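Local coordinates for 11R-lipoxygenase (Gersemia fruticosa, PDB 3VF1), which probably adds molecular oxygen to polyunsaturated fatty acids at a non-heme iron centre, in a manner that depends on calcium, at residues D325-T330 with K619-T624; H415-L420 with N525-W530; A84-K89 with V104-I109; D474-L479 with L498-I503; E285-L290 with Y295-A300. All coordinates share one frame; numbering follows the deposited sequence.

Contact 1 (D325-T330 with K619-T624)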
# COMPACT_ATOMS: atom_id res chain seq x y z
N ASP A 325 -21.06 -7.81 -23.32
CA ASP A 325 -19.87 -7.09 -22.90
C ASP A 325 -18.60 -7.80 -23.38
O ASP A 325 -18.21 -8.82 -22.83
CB ASP A 325 -19.84 -6.96 -21.37
CG ASP A 325 -18.90 -5.88 -20.90
OD1 ASP A 325 -18.00 -5.47 -21.67
OD2 ASP A 325 -19.04 -5.42 -19.74
N LYS A 326 -17.98 -7.24 -24.41
CA LYS A 326 -16.74 -7.78 -24.95
C LYS A 326 -15.63 -6.74 -24.87
O LYS A 326 -15.80 -5.60 -25.31
CB LYS A 326 -16.93 -8.23 -26.40
CG LYS A 326 -17.96 -9.32 -26.58
CD LYS A 326 -17.92 -9.89 -27.99
CE LYS A 326 -18.93 -11.01 -28.17
NZ LYS A 326 -20.33 -10.53 -28.08
N ARG A 327 -14.50 -7.13 -24.29
CA ARG A 327 -13.37 -6.22 -24.13
C ARG A 327 -12.12 -6.83 -24.75
O ARG A 327 -12.03 -8.05 -24.92
CB ARG A 327 -13.15 -5.92 -22.65
CG ARG A 327 -14.38 -5.38 -21.96
CD ARG A 327 -14.21 -5.31 -20.45
NE ARG A 327 -15.46 -5.01 -19.78
CZ ARG A 327 -15.63 -5.01 -18.47
NH1 ARG A 327 -14.61 -5.29 -17.66
NH2 ARG A 327 -16.82 -4.73 -17.95
N TYR A 328 -11.16 -5.98 -25.07
CA TYR A 328 -9.96 -6.43 -25.76
C TYR A 328 -8.70 -5.84 -25.15
O TYR A 328 -8.74 -4.80 -24.49
CB TYR A 328 -10.04 -6.04 -27.24
CG TYR A 328 -11.27 -6.58 -27.94
CD1 TYR A 328 -12.47 -5.89 -27.88
CD2 TYR A 328 -11.22 -7.77 -28.65
CE1 TYR A 328 -13.60 -6.38 -28.51
CE2 TYR A 328 -12.35 -8.26 -29.29
CZ TYR A 328 -13.53 -7.56 -29.21
OH TYR A 328 -14.65 -8.04 -29.84
N ILE A 329 -7.58 -6.52 -25.37
CA ILE A 329 -6.28 -6.03 -24.96
C ILE A 329 -5.24 -6.69 -25.85
O ILE A 329 -5.48 -7.76 -26.41
CB ILE A 329 -5.98 -6.36 -23.48
CG1 ILE A 329 -4.94 -5.39 -22.92
CG2 ILE A 329 -5.50 -7.80 -23.33
CD1 ILE A 329 -5.40 -3.95 -22.84
N THR A 330 -4.09 -6.06 -25.98
CA THR A 330 -3.00 -6.62 -26.77
C THR A 330 -1.83 -6.93 -25.85
O THR A 330 -1.98 -6.95 -24.63
CB THR A 330 -2.57 -5.66 -27.90
OG1 THR A 330 -1.88 -4.53 -27.34
CG2 THR A 330 -3.78 -5.19 -28.68
N LYS A 619 -20.09 5.41 -21.68
CA LYS A 619 -20.39 6.35 -20.61
C LYS A 619 -20.49 5.68 -19.24
O LYS A 619 -19.86 6.12 -18.28
CB LYS A 619 -21.66 7.14 -20.93
CG LYS A 619 -21.54 7.98 -22.19
CD LYS A 619 -22.61 9.05 -22.27
CE LYS A 619 -22.43 9.91 -23.52
NZ LYS A 619 -23.42 11.02 -23.58
N HIS A 620 -21.27 4.61 -19.15
CA HIS A 620 -21.43 3.90 -17.89
C HIS A 620 -20.10 3.37 -17.37
O HIS A 620 -19.80 3.47 -16.18
CB HIS A 620 -22.41 2.73 -18.04
CG HIS A 620 -22.50 1.86 -16.83
ND1 HIS A 620 -23.32 2.15 -15.76
CD2 HIS A 620 -21.88 0.70 -16.51
CE1 HIS A 620 -23.19 1.21 -14.84
NE2 HIS A 620 -22.32 0.32 -15.27
N GLN A 621 -19.30 2.81 -18.27
CA GLN A 621 -18.01 2.22 -17.90
C GLN A 621 -17.05 3.29 -17.37
O GLN A 621 -16.33 3.06 -16.40
CB GLN A 621 -17.38 1.52 -19.10
CG GLN A 621 -18.11 0.26 -19.54
CD GLN A 621 -17.61 -0.27 -20.88
OE1 GLN A 621 -17.06 0.48 -21.68
NE2 GLN A 621 -17.80 -1.56 -21.11
N ALA A 622 -17.05 4.45 -18.02
CA ALA A 622 -16.14 5.53 -17.65
C ALA A 622 -16.49 6.09 -16.27
O ALA A 622 -15.59 6.39 -15.48
CB ALA A 622 -16.18 6.63 -18.69
N VAL A 623 -17.78 6.22 -15.98
CA VAL A 623 -18.21 6.70 -14.68
C VAL A 623 -17.84 5.70 -13.59
O VAL A 623 -17.44 6.07 -12.49
CB VAL A 623 -19.74 6.93 -14.63
CG1 VAL A 623 -20.18 7.32 -13.23
CG2 VAL A 623 -20.14 8.01 -15.63
N THR A 624 -17.97 4.41 -13.91
CA THR A 624 -17.63 3.36 -12.97
C THR A 624 -16.18 3.49 -12.52
O THR A 624 -15.87 3.32 -11.34
CB THR A 624 -17.85 1.96 -13.57
OG1 THR A 624 -19.25 1.72 -13.74
CG2 THR A 624 -17.26 0.88 -12.66
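Asp325 and Gln621 approach from opposite directions. They stop with Asp325 OD1 4.0 Å from Gln621 NE2, too far for a hydrogen bond. The carboxylate and amide planes differ by 33°. The tight part lies on one side, where Arg327 grips Asp325 side-on. Arg327 NE gives to Asp325 OD1 at 3.2 Å, from above the carboxylate plane. Arg327 NH2 reaches Asp325 OD2 at 2.9 Å, on the syn side but tilted out of the carboxylate plane. The carboxylate sits there because CG of Asp325 is anti to its own N (chi1 -162°). Arg327 NH1 turns elsewhere and gives to Leu450 O and Asp447 O. The loose part is the approach of Gln621, on helix 619-632. Gln621 NE2 comes obliquely to the guanidinium, 4.4 Å from Arg327 NE. Asp325 is partly exposed, whereas Arg327 and Gln621 are buried. A leucine at Asp325 would probably leave the buried guanidinium without its charge partner. The contact joins a short strand and the loop after it to a helix of the lipoxygenase domain. Its chemistry implies that the ion pair and the two backbone carbonyls together probably fix the guanidinium, with the glutamine a weak polar neighbour.

Contact 2 (H415-L420 with N525-W530)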
# COMPACT_ATOMS: atom_id res chain seq x y z
N HIS A 415 7.60 -6.58 22.10
CA HIS A 415 8.74 -6.69 21.21
C HIS A 415 8.92 -5.39 20.41
O HIS A 415 7.95 -4.83 19.90
CB HIS A 415 8.53 -7.87 20.25
CG HIS A 415 9.78 -8.33 19.57
ND1 HIS A 415 10.56 -7.51 18.80
CD2 HIS A 415 10.38 -9.55 19.54
CE1 HIS A 415 11.59 -8.19 18.33
NE2 HIS A 415 11.50 -9.43 18.76
N PRO A 416 10.17 -4.91 20.29
CA PRO A 416 10.44 -3.64 19.60
C PRO A 416 10.03 -3.62 18.13
O PRO A 416 9.58 -2.59 17.63
CB PRO A 416 11.96 -3.48 19.74
CG PRO A 416 12.47 -4.85 20.03
CD PRO A 416 11.40 -5.51 20.84
N VAL A 417 10.19 -4.75 17.44
CA VAL A 417 9.82 -4.86 16.03
C VAL A 417 8.30 -4.77 15.86
O VAL A 417 7.82 -4.19 14.88
CB VAL A 417 10.34 -6.16 15.41
CG1 VAL A 417 9.74 -6.37 14.02
CG2 VAL A 417 11.85 -6.15 15.35
N TRP A 418 7.55 -5.35 16.79
CA TRP A 418 6.10 -5.24 16.76
C TRP A 418 5.69 -3.78 16.84
O TRP A 418 4.79 -3.33 16.12
CB TRP A 418 5.47 -6.01 17.93
CG TRP A 418 4.06 -5.58 18.20
CD1 TRP A 418 3.66 -4.54 18.99
CD2 TRP A 418 2.86 -6.16 17.67
NE1 TRP A 418 2.29 -4.44 18.99
CE2 TRP A 418 1.78 -5.43 18.19
CE3 TRP A 418 2.60 -7.23 16.81
CZ2 TRP A 418 0.45 -5.73 17.88
CZ3 TRP A 418 1.29 -7.53 16.50
CH2 TRP A 418 0.23 -6.79 17.03
N LYS A 419 6.35 -3.03 17.72
CA LYS A 419 6.07 -1.61 17.89
C LYS A 419 6.45 -0.84 16.63
O LYS A 419 5.76 0.10 16.23
CB LYS A 419 6.84 -1.05 19.08
CG LYS A 419 6.46 -1.66 20.42
CD LYS A 419 7.29 -1.06 21.54
CE LYS A 419 6.94 -1.65 22.90
NZ LYS A 419 5.56 -1.29 23.34
N LEU A 420 7.55 -1.25 16.02
CA LEU A 420 8.06 -0.58 14.82
C LEU A 420 7.08 -0.69 13.66
O LEU A 420 6.75 0.30 13.01
CB LEU A 420 9.40 -1.18 14.42
CG LEU A 420 10.05 -0.58 13.17
CD1 LEU A 420 10.46 0.87 13.42
CD2 LEU A 420 11.24 -1.41 12.73
N ASN A 525 14.42 -15.68 19.66
CA ASN A 525 13.56 -16.75 19.17
C ASN A 525 12.27 -16.24 18.54
O ASN A 525 11.67 -16.91 17.69
CB ASN A 525 13.22 -17.72 20.31
CG ASN A 525 12.51 -17.04 21.46
OD1 ASN A 525 13.10 -16.22 22.17
ND2 ASN A 525 11.24 -17.38 21.66
N GLU A 526 11.83 -15.05 18.94
CA GLU A 526 10.55 -14.51 18.50
C GLU A 526 10.60 -13.93 17.08
O GLU A 526 9.66 -14.09 16.31
CB GLU A 526 10.03 -13.48 19.50
CG GLU A 526 9.55 -14.10 20.80
CD GLU A 526 9.17 -13.08 21.85
OE1 GLU A 526 9.45 -11.87 21.64
OE2 GLU A 526 8.61 -13.48 22.89
N ILE A 527 11.70 -13.25 16.74
CA ILE A 527 11.85 -12.72 15.39
C ILE A 527 12.13 -13.86 14.42
O ILE A 527 11.79 -13.78 13.24
CB ILE A 527 13.00 -11.68 15.30
CG1 ILE A 527 12.81 -10.79 14.07
CG2 ILE A 527 14.35 -12.37 15.25
CD1 ILE A 527 11.61 -9.86 14.16
N GLN A 528 12.74 -14.93 14.93
CA GLN A 528 13.03 -16.10 14.11
C GLN A 528 11.75 -16.86 13.78
O GLN A 528 11.62 -17.43 12.70
CB GLN A 528 14.02 -17.02 14.84
CG GLN A 528 15.33 -16.35 15.20
CD GLN A 528 16.11 -15.87 13.98
OE1 GLN A 528 15.91 -16.37 12.88
NE2 GLN A 528 16.99 -14.91 14.19
N ASP A 529 10.80 -16.85 14.71
CA ASP A 529 9.48 -17.43 14.47
C ASP A 529 8.76 -16.59 13.42
O ASP A 529 8.10 -17.12 12.53
CB ASP A 529 8.65 -17.47 15.75
CG ASP A 529 9.23 -18.42 16.79
OD1 ASP A 529 9.90 -19.39 16.39
OD2 ASP A 529 9.00 -18.19 18.00
N TRP A 530 8.90 -15.27 13.54
CA TRP A 530 8.28 -14.33 12.62
C TRP A 530 8.72 -14.58 11.19
O TRP A 530 7.89 -14.80 10.30
CB TRP A 530 8.62 -12.90 13.04
CG TRP A 530 7.96 -11.85 12.21
CD1 TRP A 530 6.62 -11.59 12.14
CD2 TRP A 530 8.59 -10.92 11.33
NE1 TRP A 530 6.39 -10.55 11.28
CE2 TRP A 530 7.58 -10.12 10.76
CE3 TRP A 530 9.92 -10.68 10.96
CZ2 TRP A 530 7.85 -9.10 9.85
CZ3 TRP A 530 10.19 -9.67 10.05
CH2 TRP A 530 9.16 -8.89 9.51
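His415 and Val417, at the start of helix 416-425, meet Glu526 and Ile527, at the start of helix 525-538. His415 is the N-cap of its helix, and both helices belong to the helical lipoxygenase domain. Glu526 OE1 lies at the edge of the imidazole, near its plane and 3.3 Å from His415 CD2. Beside it, Val417 CG2 touches Ile527 CD1 at 3.9 Å, the two side chains crossing at about a right angle. With CG of His415 anti to the backbone N (chi1 -162°), the ring turns toward Glu526 and ND1 caps Val417 N. NE2 is hydrogen-bonded to Asp524 OD2. The other oxygen of Asp524, OD1, accepts from Ile527 N, so Asp524 ties both helix starts together. A leucine at His415 would probably leave Val417 N without its cap and Asp524 OD2 without this partner. Further out, Glu526 OE2 forms a salt bridge with Arg154 of helix 148-164. The capping bond from Val417 N to His415 ND1 measures 3.1 Å, with the donor 12° out of the ring plane.

Contact 3 (A84-K89 with V104-I109)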
# COMPACT_ATOMS: atom_id res chain seq x y z
N ALA A 84 5.00 -3.77 35.86
CA ALA A 84 5.52 -4.25 34.58
C ALA A 84 4.40 -4.34 33.54
O ALA A 84 4.64 -4.17 32.35
CB ALA A 84 6.18 -5.60 34.76
N MET A 85 3.19 -4.62 34.01
CA MET A 85 2.05 -4.77 33.12
C MET A 85 0.73 -4.62 33.88
O MET A 85 0.70 -4.65 35.10
CB MET A 85 2.09 -6.13 32.43
CG MET A 85 1.88 -7.30 33.38
SD MET A 85 2.14 -8.90 32.58
CE MET A 85 3.90 -8.84 32.28
N ILE A 86 -0.35 -4.45 33.13
CA ILE A 86 -1.68 -4.35 33.71
C ILE A 86 -2.62 -5.30 32.97
O ILE A 86 -2.36 -5.66 31.82
CB ILE A 86 -2.25 -2.92 33.60
CG1 ILE A 86 -2.56 -2.58 32.14
CG2 ILE A 86 -1.26 -1.92 34.19
CD1 ILE A 86 -3.12 -1.18 31.93
N THR A 87 -3.69 -5.70 33.63
CA THR A 87 -4.69 -6.56 33.01
C THR A 87 -6.06 -5.90 33.08
O THR A 87 -6.46 -5.39 34.12
CB THR A 87 -4.75 -7.94 33.69
OG1 THR A 87 -3.43 -8.50 33.75
CG2 THR A 87 -5.67 -8.87 32.92
N LEU A 88 -6.77 -5.91 31.95
CA LEU A 88 -8.07 -5.26 31.86
C LEU A 88 -9.15 -6.27 31.51
O LEU A 88 -8.95 -7.13 30.65
CB LEU A 88 -8.02 -4.15 30.81
CG LEU A 88 -7.09 -2.98 31.15
CD1 LEU A 88 -6.80 -2.15 29.91
CD2 LEU A 88 -7.70 -2.12 32.24
N LYS A 89 -10.29 -6.16 32.19
CA LYS A 89 -11.39 -7.10 31.99
C LYS A 89 -12.72 -6.36 31.99
O LYS A 89 -12.93 -5.46 32.81
CB LYS A 89 -11.38 -8.15 33.10
CG LYS A 89 -12.58 -9.10 33.10
CD LYS A 89 -12.55 -10.05 31.92
CE LYS A 89 -13.79 -10.93 31.89
NZ LYS A 89 -13.79 -11.85 30.72
N VAL A 104 -2.88 3.95 29.43
CA VAL A 104 -3.16 4.07 30.85
C VAL A 104 -1.91 4.59 31.57
O VAL A 104 -0.80 4.16 31.29
CB VAL A 104 -3.57 2.72 31.47
CG1 VAL A 104 -3.82 2.87 32.96
CG2 VAL A 104 -4.80 2.18 30.77
N ILE A 105 -2.12 5.52 32.50
CA ILE A 105 -1.03 6.09 33.27
C ILE A 105 -1.26 5.87 34.76
O ILE A 105 -2.24 6.36 35.32
CB ILE A 105 -0.90 7.61 33.02
CG1 ILE A 105 -0.76 7.89 31.52
CG2 ILE A 105 0.28 8.18 33.80
CD1 ILE A 105 -0.82 9.36 31.17
N ILE A 106 -0.36 5.12 35.39
CA ILE A 106 -0.50 4.81 36.81
C ILE A 106 0.62 5.46 37.61
O ILE A 106 1.78 5.07 37.50
CB ILE A 106 -0.47 3.29 37.05
CG1 ILE A 106 -1.54 2.61 36.20
CG2 ILE A 106 -0.68 2.99 38.52
CD1 ILE A 106 -1.53 1.10 36.30
N GLU A 107 0.27 6.45 38.42
CA GLU A 107 1.24 7.12 39.28
C GLU A 107 1.20 6.54 40.69
O GLU A 107 0.13 6.35 41.27
CB GLU A 107 0.98 8.63 39.33
CG GLU A 107 1.94 9.38 40.24
CD GLU A 107 1.82 10.89 40.09
OE1 GLU A 107 0.92 11.35 39.35
OE2 GLU A 107 2.63 11.61 40.72
N LYS A 108 2.38 6.25 41.23
CA LYS A 108 2.50 5.67 42.56
C LYS A 108 3.81 6.11 43.20
O LYS A 108 4.49 7.00 42.69
CB LYS A 108 2.45 4.15 42.48
CG LYS A 108 3.66 3.52 41.82
CD LYS A 108 3.59 2.00 41.84
CE LYS A 108 3.87 1.43 43.22
NZ LYS A 108 5.28 1.63 43.65
N ILE A 109 4.15 5.49 44.33
CA ILE A 109 5.40 5.80 45.02
C ILE A 109 6.07 4.53 45.53
O ILE A 109 5.43 3.68 46.15
CB ILE A 109 5.18 6.77 46.20
CG1 ILE A 109 4.07 6.24 47.11
CG2 ILE A 109 4.84 8.16 45.68
CD1 ILE A 109 3.68 7.19 48.23
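Ile86 meets Val104 and Ile106 through branched aliphatic groups alone, so the three have no ring face or edge to set against one another. The side chain of Phe121 on strand 116-124, an aromatic neighbour, touches both Ile86 and Ile106. The two branches of Ile86 do separate jobs. Its CD1 lies 3.9 Å from Val104 CG2 and 4.0 Å from Val104 CB. Its CG2 lies 3.7 Å from Ile106 CD1, and these two isoleucine side chains slide past each other in opposite directions. The division follows from the first torsion of Ile86 (chi1 70°), which sets CG1 between the backbone N and the carbonyl carbon and leaves CG2 beside the N. This is the core of the PLAT domain, a C2-like beta sandwich. Strand 83-90 belongs to one four-stranded antiparallel sheet and strand 100-109 to the other. Ala84 and Met85 together face Thr45 in a classic beta bulge near the start of strand 83-90. Val104 and Ile106 both point inward, as does Ile86. Leu44 of strand 40-46 touches Ile86 and Ile106, and Ile24 of strand 20-28 touches Val104. Ile106 CD1 reaches Ile86 on an extended chain (chi2 176°).

Contact 4 (D474-L479 with L498-I503)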
# COMPACT_ATOMS: atom_id res chain seq x y z
N ASP A 474 14.13 -4.50 -3.59
CA ASP A 474 15.30 -3.68 -3.30
C ASP A 474 15.31 -2.51 -4.28
O ASP A 474 15.82 -2.62 -5.39
CB ASP A 474 16.59 -4.49 -3.42
CG ASP A 474 17.81 -3.72 -2.95
OD1 ASP A 474 17.80 -2.47 -3.05
OD2 ASP A 474 18.77 -4.36 -2.47
N LEU A 475 14.72 -1.40 -3.86
CA LEU A 475 14.53 -0.24 -4.73
C LEU A 475 15.82 0.15 -5.44
O LEU A 475 15.86 0.26 -6.67
CB LEU A 475 14.02 0.94 -3.91
CG LEU A 475 13.60 2.18 -4.71
CD1 LEU A 475 12.36 1.88 -5.53
CD2 LEU A 475 13.37 3.35 -3.77
N VAL A 476 16.88 0.36 -4.67
CA VAL A 476 18.14 0.85 -5.20
C VAL A 476 18.67 -0.04 -6.33
O VAL A 476 19.07 0.46 -7.38
CB VAL A 476 19.22 0.93 -4.10
CG1 VAL A 476 20.56 1.35 -4.69
CG2 VAL A 476 18.79 1.91 -3.01
N LYS A 477 18.66 -1.34 -6.11
CA LYS A 477 19.21 -2.28 -7.08
C LYS A 477 18.26 -2.53 -8.25
O LYS A 477 18.69 -2.87 -9.35
CB LYS A 477 19.58 -3.60 -6.40
CG LYS A 477 20.78 -3.48 -5.46
CD LYS A 477 21.06 -4.77 -4.72
CE LYS A 477 22.12 -4.57 -3.66
NZ LYS A 477 22.22 -5.72 -2.72
N ASP A 478 16.96 -2.37 -8.01
CA ASP A 478 15.98 -2.56 -9.07
C ASP A 478 16.09 -1.43 -10.10
O ASP A 478 16.22 -1.68 -11.29
CB ASP A 478 14.56 -2.61 -8.51
CG ASP A 478 13.52 -2.91 -9.57
OD1 ASP A 478 13.46 -4.06 -10.04
OD2 ASP A 478 12.76 -1.98 -9.93
N LEU A 479 16.03 -0.19 -9.62
CA LEU A 479 16.18 0.96 -10.49
C LEU A 479 17.50 0.91 -11.23
O LEU A 479 17.60 1.34 -12.38
CB LEU A 479 16.10 2.25 -9.67
CG LEU A 479 14.76 2.57 -9.01
CD1 LEU A 479 14.88 3.78 -8.10
CD2 LEU A 479 13.69 2.80 -10.06
N LEU A 498 15.21 9.10 -1.84
CA LEU A 498 15.42 9.89 -0.63
C LEU A 498 14.70 9.25 0.55
O LEU A 498 15.26 9.12 1.64
CB LEU A 498 14.91 11.32 -0.82
CG LEU A 498 15.69 12.22 -1.78
CD1 LEU A 498 15.00 13.57 -1.90
CD2 LEU A 498 17.13 12.38 -1.33
N LEU A 499 13.46 8.83 0.31
CA LEU A 499 12.63 8.25 1.35
C LEU A 499 13.14 6.89 1.78
O LEU A 499 13.14 6.56 2.96
CB LEU A 499 11.18 8.13 0.86
CG LEU A 499 10.45 9.46 0.72
CD1 LEU A 499 9.37 9.38 -0.34
CD2 LEU A 499 9.86 9.88 2.06
N TRP A 500 13.58 6.10 0.81
CA TRP A 500 14.14 4.78 1.09
C TRP A 500 15.33 4.89 2.04
O TRP A 500 15.40 4.17 3.03
CB TRP A 500 14.57 4.11 -0.21
CG TRP A 500 15.27 2.80 0.00
CD1 TRP A 500 16.60 2.62 0.23
CD2 TRP A 500 14.68 1.50 0.01
NE1 TRP A 500 16.87 1.28 0.38
CE2 TRP A 500 15.71 0.57 0.25
CE3 TRP A 500 13.37 1.03 -0.16
CZ2 TRP A 500 15.48 -0.80 0.32
CZ3 TRP A 500 13.14 -0.33 -0.08
CH2 TRP A 500 14.19 -1.23 0.15
N ASN A 501 16.25 5.79 1.72
CA ASN A 501 17.46 5.97 2.53
C ASN A 501 17.15 6.55 3.90
O ASN A 501 17.83 6.24 4.88
CB ASN A 501 18.46 6.85 1.79
CG ASN A 501 19.13 6.13 0.63
OD1 ASN A 501 19.46 4.95 0.73
ND2 ASN A 501 19.35 6.84 -0.47
N VAL A 502 16.14 7.40 3.98
CA VAL A 502 15.74 8.00 5.25
C VAL A 502 15.02 6.98 6.13
O VAL A 502 15.19 6.98 7.35
CB VAL A 502 14.84 9.24 5.04
CG1 VAL A 502 13.87 9.40 6.19
CG2 VAL A 502 15.70 10.48 4.87
N ILE A 503 14.23 6.12 5.50
CA ILE A 503 13.53 5.06 6.23
C ILE A 503 14.51 3.98 6.66
O ILE A 503 14.37 3.39 7.73
CB ILE A 503 12.42 4.43 5.37
CG1 ILE A 503 11.26 5.41 5.21
CG2 ILE A 503 11.92 3.14 6.02
CD1 ILE A 503 10.21 4.95 4.21
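Trp500 lies across the first turn of helix 475-481, and its atoms meet Asp474, Leu475 and Val476. CB of Trp500 touches Leu475 CD2 at 3.8 Å. The ring leaves CB with CG anti to the backbone N (chi1 174°), which carries the indole toward the other helix. On the pyrrole side, Trp500 NE1 is 3.9 Å from Val476 CG2, an oblique approach. On the benzene side, Trp500 CE3 is 3.8 Å from Leu475 CB. That carbon makes a CH-pi contact over one ring face, 4.1 Å from the centroid of the Trp500 six-membered ring and 22° off its normal. At the far end, Trp500 CH2 comes within 4.0 Å of Leu475 N and 4.4 Å of Asp474 CA. Asp474 is the N-cap here, accepting a weak bond from Lys477 N. Phe569 of helix 557-579 meets the indole edge-to-face and also touches Leu475. The contact joins helix 475-481 to the long helix 491-514. It is mainly apolar, so its hold probably depends on the broad indole surface lying against the helix start.

Contact 5 (E285-L290 with Y295-A300)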
# COMPACT_ATOMS: atom_id res chain seq x y z
N GLU A 285 15.04 3.41 -40.37
CA GLU A 285 14.26 4.22 -41.30
C GLU A 285 12.96 4.70 -40.67
O GLU A 285 12.47 5.78 -40.98
CB GLU A 285 13.97 3.43 -42.59
CG GLU A 285 12.51 2.99 -42.79
CD GLU A 285 12.35 1.48 -42.91
OE1 GLU A 285 13.36 0.79 -43.15
OE2 GLU A 285 11.21 0.99 -42.76
N MET A 286 12.42 3.89 -39.76
CA MET A 286 11.13 4.18 -39.16
C MET A 286 11.20 5.33 -38.17
O MET A 286 10.24 6.06 -37.99
CB MET A 286 10.58 2.94 -38.45
CG MET A 286 10.44 1.71 -39.34
SD MET A 286 10.03 0.24 -38.39
CE MET A 286 9.81 -0.97 -39.69
N VAL A 287 12.35 5.51 -37.53
CA VAL A 287 12.44 6.41 -36.38
C VAL A 287 13.59 7.40 -36.44
O VAL A 287 13.78 8.19 -35.51
CB VAL A 287 12.60 5.60 -35.08
CG1 VAL A 287 11.39 4.69 -34.86
CG2 VAL A 287 13.88 4.78 -35.12
N GLU A 288 14.36 7.39 -37.52
CA GLU A 288 15.59 8.16 -37.58
C GLU A 288 15.39 9.66 -37.40
O GLU A 288 16.15 10.31 -36.69
CB GLU A 288 16.33 7.90 -38.90
CG GLU A 288 17.71 8.54 -38.95
CD GLU A 288 18.38 8.38 -40.30
OE1 GLU A 288 17.69 8.47 -41.33
OE2 GLU A 288 19.62 8.16 -40.32
N LYS A 289 14.36 10.22 -38.05
CA LYS A 289 14.13 11.66 -37.99
C LYS A 289 13.53 12.09 -36.64
O LYS A 289 13.42 13.28 -36.36
CB LYS A 289 13.24 12.12 -39.14
CG LYS A 289 14.00 12.35 -40.45
CD LYS A 289 13.06 12.68 -41.61
CE LYS A 289 12.49 14.09 -41.50
NZ LYS A 289 13.48 15.15 -41.83
N LEU A 290 13.15 11.11 -35.82
CA LEU A 290 12.68 11.39 -34.47
C LEU A 290 13.86 11.55 -33.52
O LEU A 290 13.75 12.19 -32.48
CB LEU A 290 11.77 10.26 -33.99
CG LEU A 290 10.53 10.00 -34.83
CD1 LEU A 290 9.80 8.76 -34.33
CD2 LEU A 290 9.61 11.21 -34.81
N TYR A 295 22.31 10.83 -35.37
CA TYR A 295 22.10 9.60 -34.62
C TYR A 295 21.28 8.58 -35.39
O TYR A 295 20.30 8.91 -36.04
CB TYR A 295 21.41 9.89 -33.29
CG TYR A 295 22.36 10.27 -32.18
CD1 TYR A 295 23.01 11.50 -32.18
CD2 TYR A 295 22.61 9.40 -31.12
CE1 TYR A 295 23.88 11.85 -31.17
CE2 TYR A 295 23.47 9.75 -30.10
CZ TYR A 295 24.11 10.97 -30.13
OH TYR A 295 24.97 11.31 -29.12
N THR A 296 21.71 7.32 -35.31
CA THR A 296 20.93 6.20 -35.82
C THR A 296 20.39 5.43 -34.63
O THR A 296 20.88 5.60 -33.51
CB THR A 296 21.79 5.26 -36.68
OG1 THR A 296 22.90 4.78 -35.91
CG2 THR A 296 22.32 5.99 -37.91
N LEU A 297 19.39 4.60 -34.86
CA LEU A 297 18.81 3.79 -33.80
C LEU A 297 19.91 3.00 -33.09
O LEU A 297 19.90 2.88 -31.86
CB LEU A 297 17.78 2.82 -34.37
CG LEU A 297 17.06 1.94 -33.35
CD1 LEU A 297 16.43 2.78 -32.26
CD2 LEU A 297 16.02 1.08 -34.04
N GLU A 298 20.87 2.50 -33.86
CA GLU A 298 21.95 1.68 -33.32
C GLU A 298 22.84 2.51 -32.40
O GLU A 298 23.20 2.06 -31.31
CB GLU A 298 22.79 1.08 -34.45
CG GLU A 298 22.07 0.03 -35.29
CD GLU A 298 21.05 0.63 -36.26
OE1 GLU A 298 21.01 1.87 -36.40
OE2 GLU A 298 20.29 -0.15 -36.87
N LYS A 299 23.19 3.71 -32.83
CA LYS A 299 24.05 4.59 -32.04
C LYS A 299 23.34 5.01 -30.76
O LYS A 299 23.96 5.09 -29.70
CB LYS A 299 24.43 5.83 -32.86
CG LYS A 299 25.36 6.79 -32.13
CD LYS A 299 25.73 7.98 -33.01
CE LYS A 299 26.60 8.97 -32.26
NZ LYS A 299 26.97 10.15 -33.09
N ALA A 300 22.05 5.28 -30.86
CA ALA A 300 21.26 5.69 -29.71
C ALA A 300 21.28 4.62 -28.62
O ALA A 300 21.38 4.94 -27.44
CB ALA A 300 19.82 5.98 -30.13
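Thr296 sits across from Glu288, and the shortest polar bond here is its own: Thr296 O accepts from Ala300 N at 2.9 Å. Thr296 is also the N-cap of helix 297-302. Its OG1 accepts from Lys299 N at 3.3 Å, nearly straight at 160°. Across the contact the side chains only brush. Glu288 CG lies 3.9 Å from Tyr295 O, and Glu288 OE2 lies 4.2 Å from Thr296 CG2. CG of Glu288 is anti to the backbone N (chi1 -173°) and the chain stays extended, which brings the carboxylate beside the threonine. Val287 CG2 and Leu297 CD1 meet at 4.3 Å, and both residues are buried. Asn284 serves both sides: its OD1 accepts from Leu297 N, and its ND2 gives a weak bond to Glu288 OE2. Tyr295 turns its ring away, with Lys299 CE over one face, and its OH is hydrogen-bonded to Glu303. The contact packs a weakly bonded helical turn against the start of helix 297-302. Its chemistry implies one loose apolar pair with a glutamate alongside, its polar order probably supplied by the cap and Asn284.

How the contacts relate
Contacts 1, 2, 4 and 5 belong to the lipoxygenase domain, and contact 3 lies in the PLAT domain. Contacts 3 and 5 are the farthest apart, with centres 74 Å from each other. Contact 3 comes within about 10 Å of contact 2 (nearest atoms), and both have neighbours on helix 148-164. Contacts 2 and 4 are closer still, about 7 Å between nearest atoms. Both pack on helix 557-579, which carries the iron ligands His575 and Asn579. Helix 369-410, with His392 and His397, touches contacts 1 and 2. None of the five includes an iron ligand. Contact 4 lies nearest the bound sugar, with the Val476 side chain about 6 Å from its glucose unit.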